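PDB 3SHP: putative acetyltransferase Sthe_0691, which probably transfers an acetyl group from acetyl-CoA to a still unidentified acceptor. Local coordinates for residues Arg41-Leu50 and Leu161-Val171. Numbering follows the deposited sequence.
Sequences RAEAFLKEKL and LLIYQAVDPKV
The carboxamide of Q165 engages the backbone of A44 twice. Its OE1 accepts the amide N of A44 at 3.0 Å, a fairly straight bond (159° at the hydrogen) whose donor stands 37° out of the carbonyl plane. Its NE2 donates to a water, 2.9 Å from the water oxygen, and the same water donates a hydrogen bond to A44 O. NE2 also bonds to T123 OG1, which helps fix the rotation of the amide. With CG anti to the carbonyl carbon (chi1 -70°), the extended Q165 chain spans the gap to residues 43-44.

Van der Waals contacts continue on both sides of this link. A42 O is directed at the I163 side chain, closest to CG2 at 3.2 Å, while A42 CB meets I163 CG1. L161 CD2 sits over one face of the R41 guanidinium, 3.4 Å from NE and nearer its rim than its centre. R41 NE is salt-bridged to E125. Toward the C-terminus, L46 forks: CD1 meets V167 CG1 tip to tip at 4.0 Å, and CD2 touches CG1 of the poorly ordered V171, the two side chains crossing at about a right angle.

Segment 41-50 runs over one face of the mixed sheet, where strand 157-167 lies between strands 121-127 and 143-151; L162 and Y164 turn to the other face, against helix 131-139, consistent with a GNAT-type acetyltransferase fold. E43 pairs in an antiparallel ladder with a strand of a second subunit, so the sheet runs on across the interface, and R149 of that subunit forms a salt bridge with E43 OE2.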
# COMPACT_ATOMS: atom_id res chain seq x y z
N ARG A 41 -3.06 -18.17 -17.60
CA ARG A 41 -4.08 -18.07 -16.57
C ARG A 41 -5.27 -19.04 -16.55
O ARG A 41 -5.81 -19.36 -15.48
CB ARG A 41 -4.73 -16.71 -16.78
CG ARG A 41 -4.57 -15.80 -15.73
CD ARG A 41 -5.03 -14.46 -16.24
NE ARG A 41 -3.94 -13.85 -16.98
CZ ARG A 41 -3.65 -12.55 -16.98
NH1 ARG A 41 -2.61 -12.13 -17.71
NH2 ARG A 41 -4.37 -11.68 -16.26
N ALA A 42 -5.77 -19.37 -17.74
CA ALA A 42 -6.91 -20.25 -17.89
C ALA A 42 -6.66 -21.13 -19.09
O ALA A 42 -5.82 -20.81 -19.93
CB ALA A 42 -8.16 -19.44 -18.10
N GLU A 43 -7.42 -22.22 -19.18
CA GLU A 43 -7.23 -23.19 -20.26
C GLU A 43 -8.47 -24.07 -20.28
O GLU A 43 -9.15 -24.21 -19.25
CB GLU A 43 -5.96 -24.02 -20.00
CG GLU A 43 -6.01 -24.76 -18.66
CD GLU A 43 -4.67 -25.29 -18.18
OE1 GLU A 43 -4.64 -26.50 -17.84
OE2 GLU A 43 -3.68 -24.51 -18.07
N ALA A 44 -8.80 -24.66 -21.42
CA ALA A 44 -9.87 -25.67 -21.44
C ALA A 44 -9.59 -26.72 -20.37
O ALA A 44 -8.43 -27.08 -20.13
CB ALA A 44 -9.96 -26.36 -22.79
N PHE A 45 -10.64 -27.18 -19.70
CA PHE A 45 -10.48 -28.22 -18.70
C PHE A 45 -10.13 -29.53 -19.37
O PHE A 45 -10.94 -30.09 -20.11
CB PHE A 45 -11.76 -28.38 -17.90
CG PHE A 45 -11.67 -29.37 -16.76
CD1 PHE A 45 -11.32 -28.95 -15.49
CD2 PHE A 45 -11.97 -30.73 -16.97
CE1 PHE A 45 -11.26 -29.87 -14.42
CE2 PHE A 45 -11.91 -31.65 -15.91
CZ PHE A 45 -11.55 -31.23 -14.63
N LEU A 46 -8.92 -30.02 -19.12
CA LEU A 46 -8.48 -31.32 -19.67
C LEU A 46 -7.80 -32.10 -18.54
O LEU A 46 -7.66 -31.58 -17.41
CB LEU A 46 -7.52 -31.09 -20.85
CG LEU A 46 -7.98 -30.36 -22.13
CD1 LEU A 46 -6.78 -29.91 -23.03
CD2 LEU A 46 -8.96 -31.21 -22.93
N LYS A 47 -7.36 -33.32 -18.83
CA LYS A 47 -6.83 -34.24 -17.78
C LYS A 47 -5.63 -33.62 -17.09
O LYS A 47 -4.72 -33.12 -17.76
CB LYS A 47 -6.42 -35.60 -18.36
CG LYS A 47 -7.57 -36.53 -18.75
CD LYS A 47 -7.19 -37.35 -20.00
CE LYS A 47 -8.18 -38.44 -20.33
NZ LYS A 47 -8.07 -39.57 -19.37
N GLU A 48 -5.64 -33.64 -15.76
CA GLU A 48 -4.54 -33.07 -14.97
C GLU A 48 -3.17 -33.61 -15.35
O GLU A 48 -2.19 -32.86 -15.39
CB GLU A 48 -4.76 -33.33 -13.48
CG GLU A 48 -4.87 -32.07 -12.66
CD GLU A 48 -5.36 -32.34 -11.25
OE1 GLU A 48 -4.78 -31.77 -10.30
OE2 GLU A 48 -6.33 -33.12 -11.10
N LYS A 49 -3.11 -34.91 -15.64
CA LYS A 49 -1.85 -35.60 -15.93
C LYS A 49 -1.02 -34.91 -17.03
O LYS A 49 0.21 -34.94 -16.99
CB LYS A 49 -2.10 -37.09 -16.23
CG LYS A 49 -2.69 -37.40 -17.63
CD LYS A 49 -3.03 -38.90 -17.79
CE LYS A 49 -3.58 -39.21 -19.20
NZ LYS A 49 -4.00 -40.64 -19.39
N LEU A 50 -1.70 -34.26 -17.98
CA LEU A 50 -1.02 -33.53 -19.05
C LEU A 50 -0.01 -32.50 -18.54
O LEU A 50 0.98 -32.24 -19.21
CB LEU A 50 -2.02 -32.87 -19.98
CG LEU A 50 -2.99 -33.77 -20.75
CD1 LEU A 50 -3.98 -32.90 -21.49
CD2 LEU A 50 -2.24 -34.71 -21.71
N LEU A 161 -9.61 -10.99 -21.81
CA LEU A 161 -8.45 -11.82 -22.11
C LEU A 161 -8.96 -13.11 -22.76
O LEU A 161 -9.87 -13.76 -22.23
CB LEU A 161 -7.68 -12.18 -20.84
CG LEU A 161 -6.39 -12.97 -21.12
CD1 LEU A 161 -5.46 -12.14 -22.03
CD2 LEU A 161 -5.69 -13.45 -19.81
N LEU A 162 -8.36 -13.47 -23.89
CA LEU A 162 -8.72 -14.68 -24.59
C LEU A 162 -7.61 -15.67 -24.42
O LEU A 162 -6.45 -15.27 -24.36
CB LEU A 162 -8.95 -14.40 -26.08
CG LEU A 162 -10.01 -13.34 -26.42
CD1 LEU A 162 -10.18 -13.17 -27.94
CD2 LEU A 162 -11.30 -13.73 -25.77
N ILE A 163 -7.94 -16.96 -24.33
CA ILE A 163 -6.95 -18.02 -24.30
C ILE A 163 -7.09 -18.85 -25.56
O ILE A 163 -8.14 -19.47 -25.80
CB ILE A 163 -7.13 -18.96 -23.10
CG1 ILE A 163 -7.28 -18.18 -21.79
CG2 ILE A 163 -5.99 -19.99 -23.05
CD1 ILE A 163 -6.00 -17.45 -21.34
N TYR A 164 -6.03 -18.85 -26.37
CA TYR A 164 -6.00 -19.59 -27.61
C TYR A 164 -5.24 -20.88 -27.37
O TYR A 164 -4.24 -20.88 -26.64
CB TYR A 164 -5.30 -18.77 -28.72
CG TYR A 164 -6.27 -17.90 -29.50
CD1 TYR A 164 -6.91 -16.83 -28.89
CD2 TYR A 164 -6.55 -18.17 -30.84
CE1 TYR A 164 -7.81 -16.05 -29.58
CE2 TYR A 164 -7.45 -17.37 -31.56
CZ TYR A 164 -8.06 -16.31 -30.92
OH TYR A 164 -8.95 -15.50 -31.59
N GLN A 165 -5.71 -21.96 -27.99
CA GLN A 165 -5.12 -23.29 -27.80
C GLN A 165 -5.06 -24.09 -29.08
O GLN A 165 -5.89 -23.91 -29.98
CB GLN A 165 -5.91 -24.08 -26.75
CG GLN A 165 -5.73 -23.53 -25.33
CD GLN A 165 -6.26 -24.48 -24.26
OE1 GLN A 165 -7.48 -24.66 -24.11
NE2 GLN A 165 -5.35 -25.09 -23.50
N ALA A 166 -4.06 -24.94 -29.18
CA ALA A 166 -4.13 -26.09 -30.06
C ALA A 166 -3.98 -27.31 -29.18
O ALA A 166 -3.08 -27.38 -28.31
CB ALA A 166 -3.06 -26.04 -31.12
N VAL A 167 -4.90 -28.25 -29.37
CA VAL A 167 -4.93 -29.47 -28.60
C VAL A 167 -4.95 -30.67 -29.56
O VAL A 167 -5.86 -30.80 -30.39
CB VAL A 167 -6.15 -29.49 -27.65
CG1 VAL A 167 -6.23 -30.82 -26.87
CG2 VAL A 167 -6.13 -28.27 -26.69
N ASP A 168 -3.93 -31.51 -29.44
CA ASP A 168 -3.81 -32.74 -30.21
C ASP A 168 -5.10 -33.57 -30.16
O ASP A 168 -5.71 -33.70 -29.09
CB ASP A 168 -2.62 -33.56 -29.69
CG ASP A 168 -2.32 -34.76 -30.56
OD1 ASP A 168 -3.12 -35.72 -30.53
OD2 ASP A 168 -1.27 -34.77 -31.25
N PRO A 169 -5.52 -34.13 -31.32
CA PRO A 169 -6.71 -34.99 -31.40
C PRO A 169 -6.77 -36.07 -30.31
O PRO A 169 -7.85 -36.30 -29.75
CB PRO A 169 -6.58 -35.64 -32.78
CG PRO A 169 -5.78 -34.69 -33.59
CD PRO A 169 -4.95 -33.84 -32.65
N LYS A 170 -5.64 -36.71 -30.01
CA LYS A 170 -5.56 -37.79 -29.00
C LYS A 170 -6.27 -37.43 -27.69
O LYS A 170 -6.86 -38.29 -27.05
CB LYS A 170 -4.12 -38.13 -28.67
CG LYS A 170 -3.35 -38.83 -29.75
CD LYS A 170 -1.87 -38.71 -29.45
CE LYS A 170 -1.11 -39.88 -30.02
NZ LYS A 170 0.34 -39.69 -29.80
N VAL A 171 -6.19 -36.16 -27.30
CA VAL A 171 -6.80 -35.67 -26.07
C VAL A 171 -8.31 -35.47 -26.26
O VAL A 171 -9.13 -36.20 -25.69
CB VAL A 171 -6.17 -34.34 -25.62
CG1 VAL A 171 -6.65 -33.99 -24.24
CG2 VAL A 171 -4.65 -34.43 -25.64
O HOH W 1 -6.13 -27.07 -21.54